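PDB 4WOK: UDP-glucose 4-epimerase from Brucella ovis, which probably interconverts UDP-glucose and UDP-galactose by NAD-dependent epimerisation at C4 of the hexose. Local coordinates for residues G18-I23 with P38-N43; S25-L30 with D238-H243; A51-D56 with D187-E192. The protein carries 2 engineered substitutions. All blocks are in the same frame, centred on the assembly; numbering follows the deposited sequence.

Contact 1. Residues G18-I23 with P38-N43. With NAD (nicotinamide-adenine-dinucleotide), chain B.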
loop_
_atom_site.group_PDB
_atom_site.type_symbol
_atom_site.label_atom_id
_atom_site.label_comp_id
_atom_site.label_asym_id
_atom_site.label_seq_id
_atom_site.Cartn_x
_atom_site.Cartn_y
_atom_site.Cartn_z
ATOM N N GLY A 18 8.549 -3.854 -7.389
ATOM C CA GLY A 18 8.201 -4.143 -6.001
ATOM C C GLY A 18 7.210 -5.299 -5.914
ATOM O O GLY A 18 6.562 -5.513 -4.885
ATOM N N GLY A 19 7.105 -6.064 -6.999
ATOM C CA GLY A 19 6.134 -7.151 -7.103
ATOM C C GLY A 19 6.393 -8.416 -6.296
ATOM O O GLY A 19 5.587 -9.358 -6.328
ATOM N N ALA A 20 7.500 -8.454 -5.560
ATOM C CA ALA A 20 7.777 -9.583 -4.663
ATOM C C ALA A 20 7.292 -9.303 -3.236
ATOM O O ALA A 20 7.376 -10.167 -2.345
ATOM C CB ALA A 20 9.281 -9.898 -4.662
ATOM N N GLY A 21 6.798 -8.090 -3.014
ATOM C CA GLY A 21 6.339 -7.685 -1.690
ATOM C C GLY A 21 4.875 -8.027 -1.446
ATOM O O GLY A 21 4.248 -8.730 -2.230
ATOM N N PHE A 22 4.336 -7.516 -0.350
ATOM C CA PHE A 22 2.972 -7.826 0.084
ATOM C C PHE A 22 1.913 -7.382 -0.949
ATOM O O PHE A 22 1.232 -8.213 -1.572
ATOM C CB PHE A 22 2.743 -7.167 1.450
ATOM C CG PHE A 22 1.332 -7.288 1.984
ATOM C CD1 PHE A 22 0.637 -8.492 1.919
ATOM C CD2 PHE A 22 0.724 -6.198 2.597
ATOM C CE1 PHE A 22 -0.666 -8.593 2.424
ATOM C CE2 PHE A 22 -0.559 -6.293 3.104
ATOM C CZ PHE A 22 -1.258 -7.491 3.024
ATOM N N ILE A 23 1.770 -6.083 -1.159
ATOM C CA ILE A 23 0.730 -5.613 -2.077
ATOM C C ILE A 23 1.060 -5.949 -3.547
ATOM O O ILE A 23 0.159 -6.253 -4.339
ATOM C CB ILE A 23 0.522 -4.092 -1.910
ATOM C CG1 ILE A 23 0.232 -3.772 -0.438
ATOM C CG2 ILE A 23 -0.615 -3.603 -2.758
ATOM C CD1 ILE A 23 0.246 -2.276 -0.131
ATOM N N PRO A 38 2.118 -10.608 -15.522
ATOM C CA PRO A 38 2.950 -9.770 -14.661
ATOM C C PRO A 38 4.418 -10.156 -14.760
ATOM O O PRO A 38 4.777 -11.333 -14.784
ATOM C CB PRO A 38 2.395 -10.038 -13.258
ATOM C CG PRO A 38 1.835 -11.434 -13.328
ATOM C CD PRO A 38 1.269 -11.548 -14.758
ATOM N N VAL A 39 5.265 -9.140 -14.827
ATOM C CA VAL A 39 6.702 -9.308 -14.791
ATOM C C VAL A 39 7.190 -8.576 -13.571
ATOM O O VAL A 39 7.026 -7.360 -13.482
ATOM C CB VAL A 39 7.389 -8.745 -16.045
ATOM C CG1 VAL A 39 8.886 -8.946 -15.957
ATOM C CG2 VAL A 39 6.823 -9.424 -17.305
ATOM N N VAL A 40 7.795 -9.293 -12.635
ATOM C CA VAL A 40 8.177 -8.643 -11.373
ATOM C C VAL A 40 9.624 -8.179 -11.434
ATOM O O VAL A 40 10.509 -8.929 -11.854
ATOM C CB VAL A 40 7.962 -9.587 -10.157
ATOM C CG1 VAL A 40 8.656 -9.033 -8.870
ATOM C CG2 VAL A 40 6.485 -9.788 -9.895
ATOM N N TYR A 41 9.848 -6.925 -11.027
ATOM C CA TYR A 41 11.183 -6.343 -10.919
ATOM C C TYR A 41 11.326 -5.937 -9.455
ATOM O O TYR A 41 10.549 -5.130 -8.963
ATOM C CB TYR A 41 11.344 -5.146 -11.863
ATOM C CG TYR A 41 12.755 -4.563 -11.900
ATOM C CD1 TYR A 41 13.167 -3.628 -10.963
ATOM C CD2 TYR A 41 13.663 -4.955 -12.883
ATOM C CE1 TYR A 41 14.481 -3.098 -10.987
ATOM C CE2 TYR A 41 14.949 -4.426 -12.934
ATOM C CZ TYR A 41 15.353 -3.497 -11.987
ATOM O OH TYR A 41 16.640 -2.983 -12.028
ATOM N N ASP A 42 12.286 -6.522 -8.748
ATOM C CA ASP A 42 12.302 -6.389 -7.279
ATOM C C ASP A 42 13.689 -6.697 -6.772
ATOM O O ASP A 42 14.346 -7.599 -7.305
ATOM C CB ASP A 42 11.282 -7.352 -6.654
ATOM C CG ASP A 42 10.902 -6.971 -5.236
ATOM O OD1 ASP A 42 11.794 -6.964 -4.355
ATOM O OD2 ASP A 42 9.711 -6.681 -5.000
ATOM N N ASN A 43 14.163 -5.969 -5.759
ATOM C CA ASN A 43 15.524 -6.216 -5.303
ATOM C C ASN A 43 15.589 -7.179 -4.116
ATOM O O ASN A 43 16.678 -7.448 -3.590
ATOM C CB ASN A 43 16.242 -4.888 -4.968
ATOM C CG ASN A 43 15.663 -4.160 -3.751
ATOM O OD1 ASN A 43 14.704 -4.603 -3.116
ATOM N ND2 ASN A 43 16.271 -3.023 -3.422
HETATM P PA NAD B . 6.677 -4.455 0.912
HETATM O O1A NAD B . 7.999 -3.986 1.488
HETATM O O2A NAD B . 6.082 -5.809 1.165
HETATM O O5B NAD B . 6.936 -4.442 -0.802
HETATM C C5B NAD B . 7.966 -3.544 -1.154
HETATM C C4B NAD B . 8.684 -4.233 -2.344
HETATM O O4B NAD B . 9.567 -3.310 -2.996
HETATM C C3B NAD B . 9.523 -5.330 -1.678
HETATM O O3B NAD B . 9.327 -6.514 -2.409
HETATM C C2B NAD B . 10.966 -4.784 -1.824
HETATM O O2B NAD B . 11.867 -5.810 -1.961
HETATM C C1B NAD B . 10.840 -3.965 -3.160
HETATM N N9A NAD B . 11.804 -2.850 -3.224
HETATM C C8A NAD B . 12.071 -1.850 -2.263
HETATM N N7A NAD B . 12.993 -0.974 -2.677
HETATM C C5A NAD B . 13.342 -1.426 -3.956
HETATM C C6A NAD B . 14.267 -0.939 -4.906
HETATM N N6A NAD B . 15.026 0.174 -4.630
HETATM N N1A NAD B . 14.405 -1.573 -6.094
HETATM C C2A NAD B . 13.634 -2.686 -6.317
HETATM N N3A NAD B . 12.716 -3.273 -5.496
HETATM C C4A NAD B . 12.602 -2.589 -4.315
HETATM O O3 NAD B . 5.793 -3.153 1.239
HETATM P PN NAD B . 4.241 -3.189 0.789
HETATM O O1N NAD B . 3.787 -4.212 -0.213
HETATM O O2N NAD B . 3.511 -2.803 2.027
HETATM O O5D NAD B . 3.903 -1.672 0.033
HETATM C C5D NAD B . 4.598 -1.488 -1.099
HETATM C C4D NAD B . 4.083 -0.172 -1.682
HETATM O O4D NAD B . 2.781 0.160 -1.048
HETATM C C3D NAD B . 5.040 0.972 -1.286
HETATM O O3D NAD B . 4.981 1.889 -2.331
HETATM C C2D NAD B . 4.347 1.523 -0.035
HETATM O O2D NAD B . 4.592 2.849 0.218
HETATM C C1D NAD B . 2.895 1.458 -0.565
HETATM N N1N NAD B . 1.932 1.636 0.635
HETATM C C2N NAD B . 1.805 0.567 1.519
HETATM C C3N NAD B . 0.927 0.712 2.624
HETATM C C7N NAD B . 0.782 -0.435 3.589
HETATM O O7N NAD B . 0.001 -0.353 4.541
HETATM N N7N NAD B . 1.539 -1.571 3.382
HETATM C C4N NAD B . 0.233 1.912 2.796
HETATM C C5N NAD B . 0.387 2.963 1.893
HETATM C C6N NAD B . 1.253 2.817 0.800
#
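G18 N donates to Y41 O (2.8 Å), and the type I turn from G18 to G21 then passes beside the end of strand 37-42. This is the glycine-rich turn of the Rossmann fold, within the unit strand 13-17, helix 22-33, strand 37-42. Each glycine suits its place. G18 has a positive phi, and a beta carbon there would press on the adenosine ribose of NAD. At G19 it would run into V40 CG2, and at G21 into the cofactor's O5B; the other methyl of V40, CG1, already lies 3.5 Å from G19 C. A20 is small enough to lie against the D42 carboxylate.

D42 carries the polar part. Its CG, anti to the backbone N (chi1 -161°), sits between the turn and the adenosine ribose. D42 OD2 receives A20 N at 2.9 Å, from above the carboxylate plane, and NAD O3B at 2.6 Å. D42 OD1 takes NAD O2B at 2.7 Å and also the amide of L44. An acidic residue at the end of the second strand thus grips both hydroxyls of the adenosine ribose, a hallmark of NAD-binding Rossmann folds. Where helix 22-33 starts, its amides meet the pyrophosphate: F22 N binds NAD O2A, and I23 N reaches NAD O1N at 2.9 Å.

Contact 2. Residues S25-L30 with D238-H243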
loop_
_atom_site.group_PDB
_atom_site.type_symbol
_atom_site.label_atom_id
_atom_site.label_comp_id
_atom_site.label_asym_id
_atom_site.label_seq_id
_atom_site.Cartn_x
_atom_site.Cartn_y
_atom_site.Cartn_z
ATOM N N SER A 25 2.775 -8.529 -4.806
ATOM C CA SER A 25 2.553 -9.932 -5.147
ATOM C C SER A 25 1.061 -10.210 -5.300
ATOM O O SER A 25 0.661 -10.942 -6.213
ATOM C CB SER A 25 3.173 -10.881 -4.106
ATOM O OG SER A 25 2.603 -10.704 -2.808
ATOM N N HIS A 26 0.230 -9.624 -4.435
ATOM C CA HIS A 26 -1.221 -9.778 -4.602
ATOM C C HIS A 26 -1.698 -9.189 -5.932
ATOM O O HIS A 26 -2.633 -9.704 -6.572
ATOM C CB HIS A 26 -1.978 -9.123 -3.446
ATOM C CG HIS A 26 -2.008 -9.955 -2.199
ATOM N ND1 HIS A 26 -0.960 -9.996 -1.310
ATOM C CD2 HIS A 26 -2.966 -10.776 -1.699
ATOM C CE1 HIS A 26 -1.265 -10.814 -0.310
ATOM N NE2 HIS A 26 -2.473 -11.299 -0.524
ATOM N N THR A 27 -1.062 -8.097 -6.337
ATOM C CA THR A 27 -1.436 -7.430 -7.578
ATOM C C THR A 27 -0.993 -8.250 -8.786
ATOM O O THR A 27 -1.726 -8.352 -9.774
ATOM C CB THR A 27 -0.836 -6.018 -7.628
ATOM O OG1 THR A 27 -1.367 -5.265 -6.529
ATOM C CG2 THR A 27 -1.168 -5.318 -8.961
ATOM N N ALA A 28 0.195 -8.848 -8.701
ATOM C CA ALA A 28 0.661 -9.774 -9.740
ATOM C C ALA A 28 -0.297 -10.964 -9.904
ATOM O O ALA A 28 -0.652 -11.342 -11.027
ATOM C CB ALA A 28 2.066 -10.267 -9.412
ATOM N N LYS A 29 -0.708 -11.564 -8.787
ATOM C CA LYS A 29 -1.689 -12.655 -8.828
ATOM C C LYS A 29 -2.956 -12.217 -9.553
ATOM O O LYS A 29 -3.485 -12.946 -10.407
ATOM C CB LYS A 29 -2.028 -13.123 -7.404
ATOM C CG LYS A 29 -3.122 -14.195 -7.318
ATOM C CD LYS A 29 -3.262 -14.708 -5.878
ATOM C CE LYS A 29 -4.088 -15.984 -5.790
ATOM N NZ LYS A 29 -5.546 -15.717 -5.883
ATOM N N LEU A 30 -3.444 -11.027 -9.222
ATOM C CA LEU A 30 -4.681 -10.547 -9.820
ATOM C C LEU A 30 -4.501 -10.266 -11.303
ATOM O O LEU A 30 -5.361 -10.618 -12.114
ATOM C CB LEU A 30 -5.186 -9.287 -9.120
ATOM C CG LEU A 30 -6.621 -8.978 -9.550
ATOM C CD1 LEU A 30 -7.602 -9.781 -8.726
ATOM C CD2 LEU A 30 -6.939 -7.501 -9.480
ATOM N N ASP A 238 -8.443 -5.792 -2.485
ATOM C CA ASP A 238 -9.080 -4.579 -2.988
ATOM C C ASP A 238 -8.027 -3.632 -3.570
ATOM O O ASP A 238 -8.262 -2.985 -4.586
ATOM C CB ASP A 238 -9.872 -3.873 -1.884
ATOM C CG ASP A 238 -11.275 -4.456 -1.700
ATOM O OD1 ASP A 238 -11.891 -4.846 -2.717
ATOM O OD2 ASP A 238 -11.753 -4.522 -0.540
ATOM N N LEU A 239 -6.870 -3.548 -2.924
ATOM C CA LEU A 239 -5.782 -2.717 -3.459
ATOM C C LEU A 239 -5.320 -3.256 -4.802
ATOM O O LEU A 239 -5.115 -2.489 -5.740
ATOM C CB LEU A 239 -4.603 -2.638 -2.475
ATOM C CG LEU A 239 -4.870 -1.787 -1.234
ATOM C CD1 LEU A 239 -3.755 -1.966 -0.222
ATOM C CD2 LEU A 239 -5.049 -0.321 -1.595
ATOM N N ALA A 240 -5.152 -4.572 -4.893
ATOM C CA ALA A 240 -4.799 -5.203 -6.164
ATOM C C ALA A 240 -5.816 -4.823 -7.242
ATOM O O ALA A 240 -5.452 -4.362 -8.322
ATOM C CB ALA A 240 -4.725 -6.715 -6.012
ATOM N N ARG A 241 -7.095 -4.989 -6.920
ATOM C CA ARG A 241 -8.164 -4.644 -7.861
ATOM C C ARG A 241 -8.037 -3.204 -8.381
ATOM O O ARG A 241 -8.115 -2.965 -9.589
ATOM C CB ARG A 241 -9.536 -4.851 -7.205
ATOM C CG ARG A 241 -9.839 -6.306 -6.829
ATOM C CD ARG A 241 -11.248 -6.463 -6.200
ATOM N NE ARG A 241 -12.259 -5.751 -6.980
ATOM C CZ ARG A 241 -12.938 -4.696 -6.541
ATOM N NH1 ARG A 241 -12.749 -4.247 -5.308
ATOM N NH2 ARG A 241 -13.823 -4.101 -7.330
ATOM N N ALA A 242 -7.828 -2.253 -7.476
ATOM C CA ALA A 242 -7.758 -0.846 -7.868
ATOM C C ALA A 242 -6.545 -0.541 -8.753
ATOM O O ALA A 242 -6.628 0.268 -9.680
ATOM C CB ALA A 242 -7.728 0.029 -6.649
ATOM N N HIS A 243 -5.412 -1.165 -8.455
ATOM C CA HIS A 243 -4.210 -0.908 -9.244
ATOM C C HIS A 243 -4.395 -1.445 -10.653
ATOM O O HIS A 243 -3.911 -0.848 -11.620
ATOM C CB HIS A 243 -2.979 -1.528 -8.588
ATOM C CG HIS A 243 -2.476 -0.766 -7.401
ATOM N ND1 HIS A 243 -3.181 -0.677 -6.219
ATOM C CD2 HIS A 243 -1.334 -0.059 -7.213
ATOM C CE1 HIS A 243 -2.491 0.050 -5.352
ATOM N NE2 HIS A 243 -1.365 0.436 -5.929
#
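A240 of helix 236-251 packs against T27 of helix 22-33, the first helix of the Rossmann domain, where the axes of the two segments come within 8.4 Å and cross at -60°. The CA atoms of T27 and A240 are 4.3 Å from each other, an approach that suits a residue whose side chain is a single methyl. A240 CB fits among three residues of the facing helix: it lies 3.7 Å from H26 O, beside T27 OG1, and 4.1 Å from L30 CB. No hydrogen bond crosses here. T27 OG1, held beside its own backbone N by a chi1 of -61°, bonds back to I23 O one turn earlier, so the hydroxyl is satisfied within its helix and can lie 3.5 Å from A240 CA as a plain packing atom. Its methyl CG2 faces H243 CB instead. L30 supplies the apolar bulk, its CD2 reaching past A240 to lie 3.5 Å from R241 CA, near the backbone rather than the charged end.

R241, D238 and H243 turn their polar atoms to other partners. R241 NH1 makes a salt bridge with D238 OD1 at 2.8 Å on the anti side of the carboxylate, nearly in its own guanidinium plane, and also bonds H313 O; D238 further bonds V315 N, Y316 N and S317 OG. H243 ND1 bonds L239 O at 2.7 Å from above the carbonyl plane. That oxygen also accepts the H243 backbone amide, and H243 NE2 bonds S125 OG. Around the crossing, T27 and H243 both touch I81 of strand 79-82, the ring of H243 meets that of F83, H26 packs on V236 at the start of helix 236-251, and L30 on V244 just past the segment.

Contact 3. Residues A51-D56 with D187-E192. With ZN (zinc ion), chain C.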
loop_
_atom_site.group_PDB
_atom_site.type_symbol
_atom_site.label_atom_id
_atom_site.label_comp_id
_atom_site.label_asym_id
_atom_site.label_seq_id
_atom_site.Cartn_x
_atom_site.Cartn_y
_atom_site.Cartn_z
ATOM N N ALA A 51 7.341 -15.369 -3.527
ATOM C CA ALA A 51 6.032 -14.758 -3.785
ATOM C C ALA A 51 5.856 -14.400 -5.270
ATOM O O ALA A 51 4.820 -13.870 -5.670
ATOM C CB ALA A 51 5.843 -13.515 -2.922
ATOM N N VAL A 52 6.875 -14.666 -6.075
ATOM C CA VAL A 52 6.798 -14.346 -7.495
ATOM C C VAL A 52 6.363 -15.621 -8.222
ATOM O O VAL A 52 7.192 -16.395 -8.705
ATOM C CB VAL A 52 8.139 -13.806 -8.031
ATOM C CG1 VAL A 52 8.009 -13.384 -9.487
ATOM C CG2 VAL A 52 8.605 -12.591 -7.188
ATOM N N ARG A 53 5.052 -15.841 -8.273
ATOM C CA ARG A 53 4.524 -17.126 -8.715
ATOM C C ARG A 53 3.726 -17.045 -9.998
ATOM O O ARG A 53 3.235 -18.067 -10.456
ATOM C CB ARG A 53 3.624 -17.739 -7.633
ATOM C CG ARG A 53 4.244 -17.695 -6.236
ATOM C CD ARG A 53 3.326 -18.346 -5.186
ATOM N NE ARG A 53 3.809 -18.058 -3.831
ATOM C CZ ARG A 53 3.047 -18.111 -2.744
ATOM N NH1 ARG A 53 1.762 -18.439 -2.858
ATOM N NH2 ARG A 53 3.560 -17.821 -1.542
ATOM N N TRP A 54 3.575 -15.854 -10.567
ATOM C CA TRP A 54 2.614 -15.698 -11.671
ATOM C C TRP A 54 3.210 -15.205 -12.978
ATOM O O TRP A 54 2.476 -14.886 -13.910
ATOM C CB TRP A 54 1.480 -14.766 -11.235
ATOM C CG TRP A 54 0.649 -15.417 -10.182
ATOM C CD1 TRP A 54 -0.407 -16.253 -10.372
ATOM C CD2 TRP A 54 0.859 -15.343 -8.772
ATOM N NE1 TRP A 54 -0.887 -16.689 -9.163
ATOM C CE2 TRP A 54 -0.129 -16.133 -8.158
ATOM C CE3 TRP A 54 1.770 -14.659 -7.965
ATOM C CZ2 TRP A 54 -0.229 -16.276 -6.771
ATOM C CZ3 TRP A 54 1.670 -14.800 -6.583
ATOM C CH2 TRP A 54 0.680 -15.597 -6.006
ATOM N N GLY A 55 4.533 -15.164 -13.048
ATOM C CA GLY A 55 5.225 -14.787 -14.267
ATOM C C GLY A 55 6.727 -14.633 -14.041
ATOM O O GLY A 55 7.275 -15.127 -13.056
ATOM N N ASP A 56 7.398 -13.945 -14.957
ATOM C CA ASP A 56 8.852 -13.826 -14.909
ATOM C C ASP A 56 9.310 -13.003 -13.722
ATOM O O ASP A 56 8.557 -12.201 -13.176
ATOM C CB ASP A 56 9.385 -13.199 -16.189
ATOM C CG ASP A 56 9.381 -14.172 -17.362
ATOM O OD1 ASP A 56 8.831 -15.274 -17.211
ATOM O OD2 ASP A 56 9.935 -13.826 -18.423
ATOM N N ASP A 187 -7.698 -17.128 -0.506
ATOM C CA ASP A 187 -7.434 -18.558 -0.595
ATOM C C ASP A 187 -6.259 -19.024 0.258
ATOM O O ASP A 187 -5.917 -20.207 0.258
ATOM C CB ASP A 187 -7.241 -18.952 -2.056
ATOM C CG ASP A 187 -8.566 -19.034 -2.800
ATOM O OD1 ASP A 187 -9.557 -19.490 -2.184
ATOM O OD2 ASP A 187 -8.631 -18.630 -3.978
ATOM N N GLY A 188 -5.648 -18.100 0.996
ATOM C CA GLY A 188 -4.723 -18.470 2.055
ATOM C C GLY A 188 -3.255 -18.741 1.751
ATOM O O GLY A 188 -2.486 -18.992 2.681
ATOM N N GLU A 189 -2.840 -18.678 0.486
ATOM C CA GLU A 189 -1.445 -19.008 0.153
ATOM C C GLU A 189 -0.513 -17.810 -0.036
ATOM O O GLU A 189 0.650 -17.986 -0.398
ATOM C CB GLU A 189 -1.382 -19.856 -1.114
ATOM C CG GLU A 189 -2.084 -21.204 -1.015
ATOM C CD GLU A 189 -1.918 -22.023 -2.286
ATOM O OE1 GLU A 189 -0.967 -21.747 -3.057
ATOM O OE2 GLU A 189 -2.738 -22.938 -2.518
ATOM N N LEU A 190 -1.007 -16.600 0.205
ATOM C CA LEU A 190 -0.183 -15.401 0.016
ATOM C C LEU A 190 -0.442 -14.403 1.137
ATOM O O LEU A 190 -1.582 -13.996 1.364
ATOM C CB LEU A 190 -0.479 -14.768 -1.345
ATOM C CG LEU A 190 0.511 -13.788 -1.957
ATOM C CD1 LEU A 190 1.860 -14.455 -2.259
ATOM C CD2 LEU A 190 -0.098 -13.183 -3.221
ATOM N N GLY A 191 0.610 -14.001 1.840
ATOM C CA GLY A 191 0.410 -13.163 3.004
ATOM C C GLY A 191 1.407 -12.038 3.157
ATOM O O GLY A 191 2.222 -11.776 2.279
ATOM N N GLU A 192 1.341 -11.376 4.309
ATOM C CA GLU A 192 2.186 -10.230 4.580
ATOM C C GLU A 192 3.378 -10.686 5.418
ATOM O O GLU A 192 3.206 -11.033 6.585
ATOM C CB GLU A 192 1.374 -9.153 5.311
ATOM C CG GLU A 192 2.176 -7.948 5.781
ATOM C CD GLU A 192 1.278 -6.877 6.359
ATOM O OE1 GLU A 192 1.738 -5.741 6.548
ATOM O OE2 GLU A 192 0.089 -7.166 6.604
HETATM ZN ZN ZN C . 3.659 -5.353 7.581
HETATM O O HOH W 1 0.259 -19.904 -4.871
HETATM O O HOH W 2 3.131 -17.748 1.252
#
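L190 CD1 lies over one face of the R53 guanidinium, 3.7 Å above its plane and shifted toward the rim, while E189 O and a water meet that group at its edge. The indole of W54 carries R53 CB over one face, and L190 CD2 approaches it obliquely, 3.8 Å from W54 CH2. W54 and L190 thus reach toward each other tip to tip, whereas R53 and L190 slide past each other in opposite directions. Leucine suits this spot because it offers two methyls: CD2 goes mainly to the indole, CD1 mainly to the guanidinium and A51 CB.

The loop after strand 37-42 of the Rossmann sheet is joined in this way to the loop leading into the zinc site. R53 NH1 donates to E189 O at 2.7 Å, in its own plane but from above that of the carbonyl, and NH2 adds a weak bond to the same oxygen at 3.1 Å. The R53 chain is extended from CG to NE (chi2 -179°, chi3 -169°), which carries the guanidinium across to E189, while NE bonds back to S50 O. One water accepts from R53 NH2 and donates to E189 O, and another links R53 NH1 to E189 OE1, opposite charges 4.3 Å apart that form no direct salt bridge. W54 also packs against K29 and A32 of helix 22-33. Two residues beyond L190, E192 OE1 binds the zinc ion at 2.2 Å together with H194, E197 and H199.

Helix 22-33 is common ground: its start belongs to contact 1, its middle to contact 2, and contact 3 packs against its flank, where L190 CD2 lies 3.7 Å from S25 OG. The three centres are only 10 to 11 Å apart. Contacts 1 and 2 meet where I23 CD1 lies 4.0 Å from L239 CD1. F22 ties the cofactor turn to the zinc loop, its CD1 3.5 Å from E192 CB. NAD touches contact 1 directly, while the side chain of H243 in contact 2 is about 6 Å from it and that of A51 in contact 3 about 8 Å. Along the chain, contact 3 is nested inside the loop closed by contact 2.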